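Minor fimbrium subunit Mfa5 (Porphyromonas gingivalis ATCC 33277, PDB 6TO1) serves as an accessory subunit of the minor fimbriae, surface pili that mediate biofilm formation and adhesion onto host cells and other oral bacteria. Local coordinates at residues V90-Y95 / L115-K120; N109-T114 / I471-D476; T414-P419 / T449-W454; N437-T442 / E464-Y469; T525-Y530 / I628-P633. One frame throughout, in Å; residues are numbered along the deposited sequence. Where two conformers were deposited one is given.

Overall arrangement
Interactions 1, 2 and 4 belong to one antiparallel sheet: interactions 1 and 2 share strand 110-119, and interactions 2 and 4 share strand 463-473. Interaction 3 lies in a second antiparallel sheet and meets interaction 4 through the Asp415–Tyr469 and Trp454–Asn440 hydrogen bonds. Interactions 1, 3 and 4 are partly buried, and each combines a backbone ladder with side-chain packing and bridging waters; the inner faces of interactions 1 and 3 also carry Lys94 and Asp415. Interactions 2 and 5 are buried. Interaction 2 still pairs strands, whereas interaction 5 joins a loop to the chain beyond a short strand by apolar and CH-pi contacts. Asn109 connects the two by bonding Gly529 and Tyr530.

Interaction 1: V90-Y95 / L115-K120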
# COMPACT_ATOMS: atom_id res chain seq x y z
N VAL A 90 5.38 0.32 -4.81
CA VAL A 90 6.52 0.82 -4.05
C VAL A 90 7.50 1.43 -5.04
O VAL A 90 7.75 0.86 -6.10
CB VAL A 90 7.21 -0.32 -3.25
CG1 VAL A 90 8.46 0.20 -2.54
CG2 VAL A 90 6.24 -0.94 -2.27
N ALA A 91 8.11 2.55 -4.66
CA ALA A 91 9.15 3.17 -5.48
C ALA A 91 10.22 3.71 -4.56
O ALA A 91 9.95 4.04 -3.40
CB ALA A 91 8.58 4.29 -6.37
N VAL A 92 11.44 3.80 -5.08
CA VAL A 92 12.56 4.28 -4.27
C VAL A 92 13.19 5.47 -4.98
O VAL A 92 13.11 5.58 -6.20
CB VAL A 92 13.62 3.19 -4.03
CG1 VAL A 92 13.02 2.03 -3.23
CG2 VAL A 92 14.24 2.73 -5.36
N ASP A 93 13.81 6.35 -4.20
CA ASP A 93 14.50 7.50 -4.75
C ASP A 93 15.67 7.82 -3.82
O ASP A 93 15.65 7.50 -2.63
CB ASP A 93 13.58 8.72 -4.88
CG ASP A 93 14.11 9.76 -5.86
OD1 ASP A 93 15.04 9.49 -6.64
OD2 ASP A 93 13.58 10.88 -5.81
N LYS A 94 16.65 8.50 -4.38
CA LYS A 94 17.86 8.84 -3.64
C LYS A 94 18.43 10.09 -4.28
O LYS A 94 18.42 10.21 -5.50
CB LYS A 94 18.85 7.69 -3.66
CG LYS A 94 20.17 7.97 -2.93
CD LYS A 94 21.10 6.77 -3.01
CE LYS A 94 22.47 7.12 -2.42
NZ LYS A 94 23.49 6.15 -2.88
N TYR A 95 18.91 11.02 -3.46
CA TYR A 95 19.53 12.21 -4.01
C TYR A 95 20.46 12.83 -2.99
O TYR A 95 20.30 12.66 -1.77
CB TYR A 95 18.47 13.23 -4.45
CG TYR A 95 17.32 13.34 -3.47
CD1 TYR A 95 17.40 14.17 -2.37
CD2 TYR A 95 16.15 12.59 -3.65
CE1 TYR A 95 16.36 14.27 -1.47
CE2 TYR A 95 15.10 12.70 -2.76
CZ TYR A 95 15.21 13.54 -1.67
OH TYR A 95 14.18 13.66 -0.77
N LEU A 115 17.74 8.77 1.20
CA LEU A 115 17.14 7.60 0.56
C LEU A 115 15.68 7.56 0.98
O LEU A 115 15.38 7.69 2.17
CB LEU A 115 17.85 6.32 0.97
CG LEU A 115 19.21 6.10 0.30
CD1 LEU A 115 20.23 6.96 1.07
CD2 LEU A 115 19.57 4.64 0.29
N LYS A 116 14.80 7.39 0.01
CA LYS A 116 13.37 7.55 0.23
C LYS A 116 12.61 6.38 -0.40
O LYS A 116 12.90 5.99 -1.54
CB LYS A 116 12.88 8.85 -0.36
CG LYS A 116 11.39 9.13 -0.18
CD LYS A 116 10.95 10.31 -1.06
CE LYS A 116 11.36 11.65 -0.49
NZ LYS A 116 10.98 12.78 -1.40
N ILE A 117 11.67 5.85 0.36
CA ILE A 117 10.78 4.78 -0.06
C ILE A 117 9.37 5.35 -0.02
O ILE A 117 8.94 5.86 1.02
CB ILE A 117 10.89 3.55 0.86
CG1 ILE A 117 12.33 3.04 0.95
CG2 ILE A 117 9.95 2.45 0.34
CD1 ILE A 117 12.53 2.04 2.14
N THR A 118 8.65 5.23 -1.13
CA THR A 118 7.29 5.73 -1.23
C THR A 118 6.35 4.59 -1.57
O THR A 118 6.62 3.79 -2.48
CB THR A 118 7.17 6.83 -2.29
OG1 THR A 118 8.04 7.91 -1.95
CG2 THR A 118 5.75 7.37 -2.33
N THR A 119 5.26 4.50 -0.82
CA THR A 119 4.21 3.53 -1.07
C THR A 119 2.98 4.27 -1.59
O THR A 119 2.68 5.39 -1.17
CB THR A 119 3.84 2.77 0.20
OG1 THR A 119 3.50 3.70 1.23
CG2 THR A 119 4.99 1.90 0.68
N LYS A 120 2.25 3.62 -2.49
CA LYS A 120 1.02 4.19 -3.00
C LYS A 120 -0.17 3.45 -2.38
O LYS A 120 -0.14 3.12 -1.19
CB LYS A 120 0.99 4.16 -4.52
CG LYS A 120 2.15 5.04 -5.12
O HOH W 1 10.43 7.29 -3.22
O HOH W 2 11.59 11.90 -4.37
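Ala91 and Thr118, and two residues along Asp93 and Lys116, form the hydrogen-bonded pairs of an antiparallel ladder. Ala91 N reaches Thr118 O at 2.9 Å, Thr118 N returns to Ala91 O, and Asp93 and Lys116 exchange the same two bonds, each 2.8 Å between N and O. In the intervening non-hydrogen-bonded pairs, CA-H...O contacts add to the ladder, among them Val92 CA to Lys116 O at 3.2 Å.

Apolar contacts occupy the face that carries Val90, Val92, Lys94, Leu115 and Ile117. Val90 CG1 meets Ile117 CG2 at 3.9 Å, the two side chains lying side by side. Lys94, extended beyond CG, runs alongside Leu115, with its CG 3.9 Å from Leu115 CG.

Polar side chains and waters line the other face. A bend at chi3 (-77°) turns CE of Lys116 toward the Tyr95 hydroxyl, where NZ makes a weak 3.4 Å bond to OH near the ring plane. One water joins this NZ to Asp93 OD2, and a second joins Thr118 OG1 to Ala91 O.

The inner face packs on strands 408-417 and 501-510, and Lys94 NZ is linked covalently to Asn501 CG with Asp415 beside it. A beta hairpin here forms part of a beta sandwich whose two sheets are cross-linked by an intramolecular isopeptide bond.

Interaction 2: N109-T114 / I471-D476; sequences NAWDVT and IYADLD
An antiparallel strand pairing joins the chain at Ala110 and Trp111 to Tyr472 and Ile471, although more than 350 residues separate the two segments. Trp111 and Ile471 are the hydrogen-bonded pair: Trp111 N donates to Ile471 O at 3.1 Å, and Ile471 N returns to Trp111 O at 2.9 Å. The ladder reaches one bond further, Ala473 N to Asn109 O at 3.1 Å, and this donor is tilted 25° from the carbonyl plane.

On the face of Trp111 and Ile471, the isoleucine is the main apolar contact. Its CG1, set between the backbone N and the carbonyl carbon (chi1 59°), lies 4.0 Å from Trp111 CB, while CD1 meets Val113 CG2 at 3.8 Å. The indole crosses Ile471 at a slant, with Ala473 N at its edge, and Trp111 CZ3 is 4.1 Å from Ala473 CB. On the opposite face Ala110 CB rests against CE1 of the Tyr472 ring at 3.7 Å, and Asn109 O sits at the edge of that ring, in its plane. The phenol hydroxyl is bonded to Asp104 and Lys424.

Asn109 also touches Leu475 through ND2, but its amide bonds to Gly529 and Tyr530, at the start of strand 530-539. Just past the ladder, Asp474 caps Tyr477 N at the start of helix 475-480. This is a strand-to-helix transition at the end of a beta-sandwich sheet, probably near the junction with the next domain.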
# COMPACT_ATOMS: atom_id res chain seq x y z
N ASN A 109 32.73 20.91 1.34
CA ASN A 109 32.42 19.83 0.40
C ASN A 109 31.53 18.85 1.15
O ASN A 109 31.96 17.82 1.67
CB ASN A 109 33.70 19.17 -0.11
CG ASN A 109 34.59 20.15 -0.89
OD1 ASN A 109 34.25 20.59 -1.98
ND2 ASN A 109 35.75 20.44 -0.33
N ALA A 110 30.25 19.20 1.25
CA ALA A 110 29.31 18.47 2.08
C ALA A 110 27.98 18.34 1.34
O ALA A 110 27.53 19.28 0.69
CB ALA A 110 29.09 19.15 3.43
N TRP A 111 27.36 17.17 1.48
CA TRP A 111 26.08 16.90 0.85
C TRP A 111 25.22 16.14 1.84
O TRP A 111 25.71 15.29 2.59
CB TRP A 111 26.23 16.08 -0.44
CG TRP A 111 27.04 16.74 -1.51
CD1 TRP A 111 26.56 17.43 -2.59
CD2 TRP A 111 28.47 16.75 -1.63
NE1 TRP A 111 27.61 17.88 -3.36
CE2 TRP A 111 28.79 17.48 -2.78
CE3 TRP A 111 29.51 16.23 -0.86
CZ2 TRP A 111 30.11 17.69 -3.18
CZ3 TRP A 111 30.80 16.44 -1.26
CH2 TRP A 111 31.09 17.16 -2.40
N ASP A 112 23.92 16.41 1.81
CA ASP A 112 22.96 15.65 2.59
C ASP A 112 22.31 14.63 1.66
O ASP A 112 21.66 15.00 0.68
CB ASP A 112 21.92 16.56 3.23
CG ASP A 112 22.47 17.32 4.43
OD1 ASP A 112 23.21 16.73 5.24
OD2 ASP A 112 22.13 18.51 4.54
N VAL A 113 22.50 13.35 1.95
CA VAL A 113 22.03 12.27 1.09
C VAL A 113 20.76 11.70 1.70
O VAL A 113 20.76 11.29 2.86
CB VAL A 113 23.11 11.19 0.94
CG1 VAL A 113 22.58 10.00 0.15
CG2 VAL A 113 24.36 11.78 0.27
N THR A 114 19.70 11.65 0.92
CA THR A 114 18.43 11.10 1.39
C THR A 114 18.12 9.87 0.54
O THR A 114 18.27 9.92 -0.68
CB THR A 114 17.29 12.10 1.26
OG1 THR A 114 17.45 13.15 2.21
CG2 THR A 114 15.94 11.38 1.53
N ILE A 471 27.43 13.59 4.14
CA ILE A 471 28.73 13.08 3.72
C ILE A 471 29.67 14.25 3.49
O ILE A 471 29.26 15.34 3.07
CB ILE A 471 28.70 12.20 2.45
CG1 ILE A 471 28.14 12.96 1.26
CG2 ILE A 471 27.94 10.91 2.69
CD1 ILE A 471 28.17 12.16 -0.04
N TYR A 472 30.95 14.00 3.72
CA TYR A 472 32.01 14.93 3.37
C TYR A 472 32.93 14.28 2.35
O TYR A 472 33.20 13.07 2.43
CB TYR A 472 32.86 15.30 4.59
CG TYR A 472 32.18 16.10 5.65
CD1 TYR A 472 31.59 17.31 5.37
CD2 TYR A 472 32.14 15.64 6.96
CE1 TYR A 472 30.97 18.05 6.36
CE2 TYR A 472 31.51 16.37 7.96
CZ TYR A 472 30.94 17.58 7.65
OH TYR A 472 30.31 18.33 8.62
N ALA A 473 33.47 15.09 1.45
CA ALA A 473 34.58 14.63 0.61
C ALA A 473 35.88 14.57 1.41
O ALA A 473 36.18 15.48 2.19
CB ALA A 473 34.76 15.56 -0.59
N ASP A 474 36.63 13.47 1.23
CA ASP A 474 37.96 13.25 1.84
C ASP A 474 38.99 13.66 0.79
O ASP A 474 39.30 12.90 -0.13
CB ASP A 474 38.09 11.80 2.27
CG ASP A 474 39.44 11.45 2.84
OD1 ASP A 474 40.39 12.24 2.73
OD2 ASP A 474 39.53 10.35 3.41
N LEU A 475 39.46 14.91 0.88
CA LEU A 475 40.26 15.48 -0.21
C LEU A 475 41.55 14.70 -0.43
O LEU A 475 41.98 14.51 -1.57
CB LEU A 475 40.57 16.95 0.09
CG LEU A 475 39.51 17.94 -0.39
CD1 LEU A 475 38.21 17.75 0.38
CD2 LEU A 475 39.97 19.40 -0.29
N ASP A 476 42.22 14.29 0.65
CA ASP A 476 43.50 13.61 0.48
C ASP A 476 43.30 12.23 -0.15
O ASP A 476 44.12 11.80 -0.98
CB ASP A 476 44.20 13.46 1.82
CG ASP A 476 44.75 14.78 2.37
OD1 ASP A 476 45.12 15.66 1.57
OD2 ASP A 476 44.82 14.91 3.60

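Interaction 3: T414-P419 / T449-W454; sequences TDFVAP and TKKLTW
With Phe416 CG anti to its carbonyl carbon (chi1 -72°) and Lys451 CG anti to its backbone N (chi1 -178°), the two side chains lie side by side and point the same way. The extended lysine chain runs over one ring face: CG is 3.8 Å from the ring centroid, a CH-pi contact offset toward the rim, and CD lies 3.5 Å from Phe416 CZ. Farther out, Lys451 CE packs against Thr414 CG2 at 3.7 Å.

Behind this pair the backbones are antiparallel. Asp415 and Leu452 exchange bonds, Leu452 N reaching Asp415 O at 2.8 Å, and Val417 N donates to Lys450 O at 3.0 Å. On the inner face the Asp415 carboxylate lies alongside Leu452, with OD2 3.8 Å from CD1. That OD2 is hydrogen-bonded to Tyr469 OH of the other sheet.

Lys450, bent at chi3, reaches past the end of the ladder to Ala418. Its NZ donates to Ala418 O at 3.1 Å from 50° out of the carbonyl plane, and also bonds Phe421 O and a water shared with Val417 O. A second water spans Val417 O and Thr449 O, the latter lying at the edge of the Phe416 ring.

Strand 408-417 pairs with one side of strand 451-455 and strand 442-446 with the other. Lys450, with positive phi, and Lys451 both face Asp446, a G1 beta bulge at the start of strand 451-455 in its hairpin with strand 442-446.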
# COMPACT_ATOMS: atom_id res chain seq x y z
N THR A 414 20.33 -1.66 1.92
CA THR A 414 21.79 -1.69 2.04
C THR A 414 22.32 -0.56 1.17
O THR A 414 21.93 -0.42 0.01
CB THR A 414 22.35 -3.04 1.61
OG1 THR A 414 21.92 -3.30 0.26
CG2 THR A 414 21.89 -4.14 2.55
N ASP A 415 23.27 0.22 1.72
CA ASP A 415 23.77 1.43 1.09
C ASP A 415 25.27 1.49 1.37
O ASP A 415 25.67 1.68 2.52
CB ASP A 415 23.04 2.64 1.65
CG ASP A 415 23.58 3.97 1.15
OD1 ASP A 415 24.24 4.04 0.11
OD2 ASP A 415 23.29 4.98 1.83
N PHE A 416 26.06 1.24 0.34
CA PHE A 416 27.52 1.25 0.43
C PHE A 416 27.99 2.63 0.00
O PHE A 416 27.84 3.02 -1.16
CB PHE A 416 28.13 0.17 -0.47
CG PHE A 416 27.92 -1.25 0.02
CD1 PHE A 416 28.80 -1.83 0.91
CD2 PHE A 416 26.84 -2.00 -0.43
CE1 PHE A 416 28.61 -3.14 1.35
CE2 PHE A 416 26.65 -3.29 0.01
CZ PHE A 416 27.54 -3.86 0.87
N VAL A 417 28.55 3.38 0.94
CA VAL A 417 29.08 4.71 0.62
C VAL A 417 30.33 4.58 -0.22
O VAL A 417 31.17 3.70 -0.01
CB VAL A 417 29.33 5.51 1.91
CG1 VAL A 417 29.87 6.86 1.59
CG2 VAL A 417 28.02 5.63 2.70
N ALA A 418 30.45 5.45 -1.21
CA ALA A 418 31.46 5.30 -2.24
C ALA A 418 32.83 5.81 -1.77
O ALA A 418 32.93 6.59 -0.81
CB ALA A 418 31.07 6.07 -3.50
N PRO A 419 33.89 5.35 -2.43
CA PRO A 419 35.24 5.82 -2.08
C PRO A 419 35.36 7.32 -2.25
O PRO A 419 34.84 7.91 -3.19
CB PRO A 419 36.15 5.07 -3.07
CG PRO A 419 35.36 3.92 -3.55
CD PRO A 419 33.91 4.34 -3.49
N THR A 449 33.35 -1.63 5.90
CA THR A 449 32.81 -1.68 4.55
C THR A 449 32.07 -0.40 4.17
O THR A 449 31.60 -0.29 3.03
CB THR A 449 31.87 -2.88 4.39
OG1 THR A 449 30.82 -2.81 5.36
CG2 THR A 449 32.62 -4.18 4.59
N LYS A 450 31.94 0.54 5.10
CA LYS A 450 31.21 1.78 4.90
C LYS A 450 29.79 1.49 4.42
O LYS A 450 29.27 2.12 3.51
CB LYS A 450 31.94 2.70 3.92
CG LYS A 450 33.30 3.15 4.45
CD LYS A 450 34.12 3.81 3.34
CE LYS A 450 33.52 5.14 2.94
NZ LYS A 450 34.31 5.79 1.87
N LYS A 451 29.16 0.53 5.09
CA LYS A 451 27.87 0.01 4.67
C LYS A 451 26.82 0.42 5.69
O LYS A 451 26.94 0.11 6.87
CB LYS A 451 27.91 -1.51 4.53
CG LYS A 451 26.59 -2.13 4.04
CD LYS A 451 26.62 -3.63 4.21
CE LYS A 451 25.38 -4.29 3.65
NZ LYS A 451 25.44 -5.76 3.91
N LEU A 452 25.79 1.12 5.22
CA LEU A 452 24.62 1.41 6.05
C LEU A 452 23.58 0.33 5.75
O LEU A 452 23.34 -0.00 4.59
CB LEU A 452 24.05 2.79 5.75
CG LEU A 452 24.92 3.98 6.18
CD1 LEU A 452 24.50 5.23 5.40
CD2 LEU A 452 24.84 4.20 7.67
N THR A 453 23.03 -0.27 6.81
CA THR A 453 21.93 -1.21 6.68
C THR A 453 20.75 -0.66 7.46
O THR A 453 20.81 -0.51 8.68
CB THR A 453 22.32 -2.61 7.17
OG1 THR A 453 23.48 -3.05 6.44
CG2 THR A 453 21.19 -3.61 6.91
N TRP A 454 19.69 -0.35 6.73
CA TRP A 454 18.50 0.28 7.27
C TRP A 454 17.39 -0.76 7.31
O TRP A 454 16.97 -1.26 6.26
CB TRP A 454 18.10 1.46 6.39
CG TRP A 454 16.80 2.12 6.74
CD1 TRP A 454 16.13 2.09 7.93
CD2 TRP A 454 16.03 2.95 5.87
NE1 TRP A 454 14.99 2.85 7.85
CE2 TRP A 454 14.89 3.37 6.59
CE3 TRP A 454 16.18 3.35 4.53
CZ2 TRP A 454 13.92 4.20 6.02
CZ3 TRP A 454 15.24 4.19 3.98
CH2 TRP A 454 14.11 4.59 4.72
O HOH W 3 31.32 1.04 0.77
O HOH W 4 34.18 3.17 0.06

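Interaction 4: N437-T442 / E464-Y469; sequences NVSNGT and EATITY
Asn437 and Thr468 exchange two backbone hydrogen bonds as an antiparallel pair, Thr468 N to Asn437 O at 2.9 Å and Asn437 N to Thr468 O at 3.1 Å. Ser439 N extends the ladder to Thr466 O at 2.9 Å.

The next bond comes from a side chain. Ser439 OG, held between its backbone N and carbonyl carbon (chi1 74°), accepts from Thr466 N at 2.9 Å over a nearly straight path. The same hydroxyl donates to Asn440 OD1 at 2.6 Å, so two hydrogen bonds hold it; that OD1 rests 3.7 Å from Ala465 CB. The serine hydroxyl thus replaces a main-chain carbonyl as the short strand 437-438, paired along strand 463-473 of the sandwich sheet, gives way to the turn leading to strand 442-446.

Waters fill in around the ladder. One bonds Asn437 O and the hydroxyls of Thr466 and Thr468; Thr468 OG1 is also bonded to Thr114 OG1. Another connects Asn440 OD1 with Glu464 O.

The apolar contact lies on the inner face, where Val438 CG2 meets Ile467 CG2 at 3.9 Å, the side chains lying side by side. Both also touch Val443, and Ile467 continues onto Trp454 of the opposing sheet.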
# COMPACT_ATOMS: atom_id res chain seq x y z
N ASN A 437 19.08 11.15 10.54
CA ASN A 437 17.65 11.48 10.53
C ASN A 437 16.93 10.30 9.90
O ASN A 437 17.06 10.07 8.69
CB ASN A 437 17.41 12.78 9.77
CG ASN A 437 15.95 13.18 9.74
OD1 ASN A 437 15.10 12.56 10.38
ND2 ASN A 437 15.64 14.23 8.98
N VAL A 438 16.18 9.55 10.71
CA VAL A 438 15.55 8.29 10.29
C VAL A 438 14.07 8.36 10.63
O VAL A 438 13.71 8.48 11.80
CB VAL A 438 16.20 7.09 11.01
CG1 VAL A 438 15.47 5.80 10.65
CG2 VAL A 438 17.65 7.00 10.68
N SER A 439 13.20 8.26 9.61
CA SER A 439 11.77 8.43 9.86
C SER A 439 11.14 7.18 10.44
O SER A 439 10.17 7.28 11.20
CB SER A 439 11.06 8.84 8.57
OG SER A 439 10.94 7.73 7.70
N ASN A 440 11.67 6.01 10.11
CA ASN A 440 11.07 4.72 10.44
C ASN A 440 12.20 3.71 10.58
O ASN A 440 13.10 3.68 9.74
CB ASN A 440 10.11 4.23 9.34
CG ASN A 440 8.91 5.13 9.13
OD1 ASN A 440 8.98 6.14 8.43
ND2 ASN A 440 7.79 4.73 9.70
N GLY A 441 12.13 2.86 11.59
CA GLY A 441 13.05 1.74 11.70
C GLY A 441 14.39 2.15 12.31
O GLY A 441 14.50 3.17 12.99
N THR A 442 15.41 1.33 12.04
CA THR A 442 16.73 1.50 12.66
C THR A 442 17.82 1.30 11.62
O THR A 442 17.62 0.63 10.61
CB THR A 442 16.92 0.50 13.80
OG1 THR A 442 16.70 -0.84 13.32
CG2 THR A 442 15.95 0.78 14.94
N GLU A 464 5.63 7.69 3.03
CA GLU A 464 7.03 7.73 2.63
C GLU A 464 7.91 7.54 3.86
O GLU A 464 7.58 8.03 4.95
CB GLU A 464 7.39 9.05 1.92
CG GLU A 464 7.43 10.29 2.79
CD GLU A 464 8.34 11.38 2.22
OE1 GLU A 464 9.19 11.93 2.97
OE2 GLU A 464 8.21 11.69 1.02
N ALA A 465 9.01 6.82 3.67
CA ALA A 465 10.02 6.60 4.70
C ALA A 465 11.36 7.12 4.19
O ALA A 465 11.67 6.99 3.00
CB ALA A 465 10.11 5.11 5.06
N THR A 466 12.12 7.77 5.07
CA THR A 466 13.38 8.36 4.63
C THR A 466 14.45 8.21 5.69
O THR A 466 14.17 8.10 6.88
CB THR A 466 13.24 9.87 4.32
OG1 THR A 466 12.76 10.54 5.50
CG2 THR A 466 12.33 10.10 3.18
N ILE A 467 15.69 8.11 5.21
CA ILE A 467 16.87 8.35 6.03
C ILE A 467 17.65 9.44 5.32
O ILE A 467 17.66 9.53 4.08
CB ILE A 467 17.76 7.12 6.26
CG1 ILE A 467 18.38 6.62 4.96
CG2 ILE A 467 16.98 6.00 6.97
CD1 ILE A 467 19.37 5.51 5.20
N THR A 468 18.31 10.28 6.12
CA THR A 468 19.16 11.34 5.60
C THR A 468 20.41 11.39 6.46
O THR A 468 20.32 11.35 7.69
CB THR A 468 18.46 12.69 5.62
OG1 THR A 468 17.28 12.64 4.81
CG2 THR A 468 19.38 13.79 5.10
N TYR A 469 21.57 11.47 5.80
CA TYR A 469 22.87 11.56 6.44
C TYR A 469 23.74 12.51 5.64
O TYR A 469 23.57 12.65 4.42
CB TYR A 469 23.55 10.18 6.56
CG TYR A 469 23.75 9.42 5.26
CD1 TYR A 469 24.92 9.55 4.53
CD2 TYR A 469 22.76 8.56 4.76
CE1 TYR A 469 25.12 8.87 3.34
CE2 TYR A 469 22.96 7.87 3.54
CZ TYR A 469 24.13 8.01 2.85
OH TYR A 469 24.36 7.34 1.66
O HOH W 5 15.21 11.59 6.50
O HOH W 6 6.44 5.90 7.13

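Interaction 5: T525-Y530 / I628-P633; sequences TVKLGY and ISWKKP
The aliphatic chain of Lys527 lies across the indole face of Trp630 in a CH-pi contact with CG almost over the ring centre. Lys527 CG sits 3.5 Å from the centroid of the six-membered ring, only 7° off its normal. The chain is extended beyond CG and keeps to the ring: Lys527 CD lies 3.7 Å from Trp630 CE2 and Lys527 CE 3.7 Å from Trp630 CZ2, while NZ makes a weak bond to Leu495 O. Trp630 NE1 is satisfied by Glu589, and Phe498 meets the indole edge-to-face. Lys631 CG lies over the other face, though this rests on one of two deposited conformers and is less certain.

Leu528 supplies the second apolar patch. Its CB is 4.3 Å from Trp630 CB, and CD2 reaches Pro633 CG at 3.6 Å, the two side chains crossing at a slant. The contact also encloses backbone atoms without partners in the model: Leu528 N, Leu528 O and Trp630 O. Leu528 O approaches Trp630 CB at 3.5 Å, a van der Waals contact. The loop of Trp630 is shaped by an ST motif, with Ser629 OG accepting from Lys632 N at 3.0 Å.

Pro633 and Leu528 also pack on Ile478 of helix 475-480, and Lys632 NZ forms a salt bridge with Asp482. Strand 525-526 pairs with strand 498-499, and the loop of Trp630 leads from strand 624-628 into strand 634-643, which runs parallel to strand 530-539.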
# COMPACT_ATOMS: atom_id res chain seq x y z
N THR A 525 25.60 11.85 -8.10
CA THR A 525 26.97 12.13 -8.50
C THR A 525 27.31 13.57 -8.15
O THR A 525 26.47 14.46 -8.31
CB THR A 525 27.19 11.91 -10.01
OG1 THR A 525 26.33 12.76 -10.77
CG2 THR A 525 26.93 10.48 -10.39
N VAL A 526 28.55 13.81 -7.70
CA VAL A 526 28.91 15.11 -7.16
C VAL A 526 30.33 15.46 -7.61
O VAL A 526 31.19 14.59 -7.80
CB VAL A 526 28.83 15.18 -5.61
CG1 VAL A 526 27.42 14.87 -5.12
CG2 VAL A 526 29.81 14.25 -4.98
N LYS A 527 30.55 16.76 -7.77
CA LYS A 527 31.89 17.33 -7.94
C LYS A 527 32.21 18.25 -6.77
O LYS A 527 31.36 19.01 -6.31
CB LYS A 527 31.98 18.09 -9.27
CG LYS A 527 31.78 17.21 -10.49
CD LYS A 527 31.68 18.00 -11.80
CE LYS A 527 31.35 17.06 -12.96
NZ LYS A 527 31.13 17.74 -14.25
N LEU A 528 33.45 18.15 -6.28
CA LEU A 528 33.88 18.98 -5.16
C LEU A 528 33.81 20.45 -5.54
O LEU A 528 34.06 20.83 -6.69
CB LEU A 528 35.31 18.61 -4.75
CG LEU A 528 35.44 17.50 -3.73
CD1 LEU A 528 34.85 16.23 -4.32
CD2 LEU A 528 36.90 17.28 -3.41
N GLY A 529 33.47 21.29 -4.57
CA GLY A 529 33.39 22.72 -4.79
C GLY A 529 34.59 23.51 -4.29
O GLY A 529 34.79 24.65 -4.71
N TYR A 530 35.39 22.92 -3.39
CA TYR A 530 36.54 23.60 -2.78
C TYR A 530 37.72 22.66 -2.59
O TYR A 530 37.57 21.54 -2.12
CB TYR A 530 36.16 24.19 -1.39
CG TYR A 530 35.05 25.20 -1.51
CD1 TYR A 530 35.32 26.55 -1.71
CD2 TYR A 530 33.72 24.79 -1.51
CE1 TYR A 530 34.29 27.45 -1.89
CE2 TYR A 530 32.70 25.68 -1.68
CZ TYR A 530 32.98 27.01 -1.87
OH TYR A 530 31.95 27.89 -2.03
N ILE A 628 45.05 22.57 -8.75
CA ILE A 628 44.00 21.76 -8.12
C ILE A 628 42.77 21.73 -9.03
O ILE A 628 42.58 22.58 -9.90
CB ILE A 628 43.60 22.29 -6.73
CG1 ILE A 628 43.21 23.78 -6.80
CG2 ILE A 628 44.73 22.07 -5.74
CD1 ILE A 628 42.81 24.36 -5.46
N SER A 629 41.93 20.72 -8.80
CA SER A 629 40.67 20.58 -9.54
C SER A 629 39.69 19.82 -8.65
O SER A 629 40.05 19.31 -7.59
CB SER A 629 40.85 19.82 -10.84
OG SER A 629 41.10 18.44 -10.56
N TRP A 630 38.45 19.68 -9.14
CA TRP A 630 37.48 18.88 -8.39
C TRP A 630 37.86 17.41 -8.32
O TRP A 630 37.45 16.73 -7.37
CB TRP A 630 36.09 19.06 -8.99
CG TRP A 630 35.82 18.44 -10.30
CD1 TRP A 630 35.84 19.05 -11.51
CD2 TRP A 630 35.37 17.10 -10.53
NE1 TRP A 630 35.47 18.18 -12.50
CE2 TRP A 630 35.19 16.97 -11.92
CE3 TRP A 630 35.14 16.00 -9.70
CZ2 TRP A 630 34.76 15.77 -12.50
CZ3 TRP A 630 34.72 14.80 -10.28
CH2 TRP A 630 34.53 14.71 -11.67
N LYS A 631 38.66 16.92 -9.26
CA LYS A 631 39.12 15.54 -9.19
C LYS A 631 40.43 15.38 -8.42
O LYS A 631 40.72 14.29 -7.93
CB LYS A 631 39.31 14.97 -10.60
CG LYS A 631 38.06 15.01 -11.46
CD LYS A 631 38.32 14.43 -12.85
CE LYS A 631 37.95 12.95 -12.92
NZ LYS A 631 38.71 12.12 -11.97
N LYS A 632 41.23 16.44 -8.31
CA LYS A 632 42.51 16.39 -7.62
C LYS A 632 42.57 17.65 -6.77
O LYS A 632 43.18 18.66 -7.16
CB LYS A 632 43.67 16.30 -8.61
CG LYS A 632 43.70 14.98 -9.39
CD LYS A 632 43.88 13.78 -8.46
CE LYS A 632 43.85 12.45 -9.25
NZ LYS A 632 43.85 11.29 -8.31
N PRO A 633 41.92 17.65 -5.60
CA PRO A 633 41.62 18.91 -4.91
C PRO A 633 42.59 19.31 -3.82
O PRO A 633 42.30 20.29 -3.13
CB PRO A 633 40.25 18.59 -4.30
CG PRO A 633 40.44 17.16 -3.84
CD PRO A 633 41.17 16.51 -5.03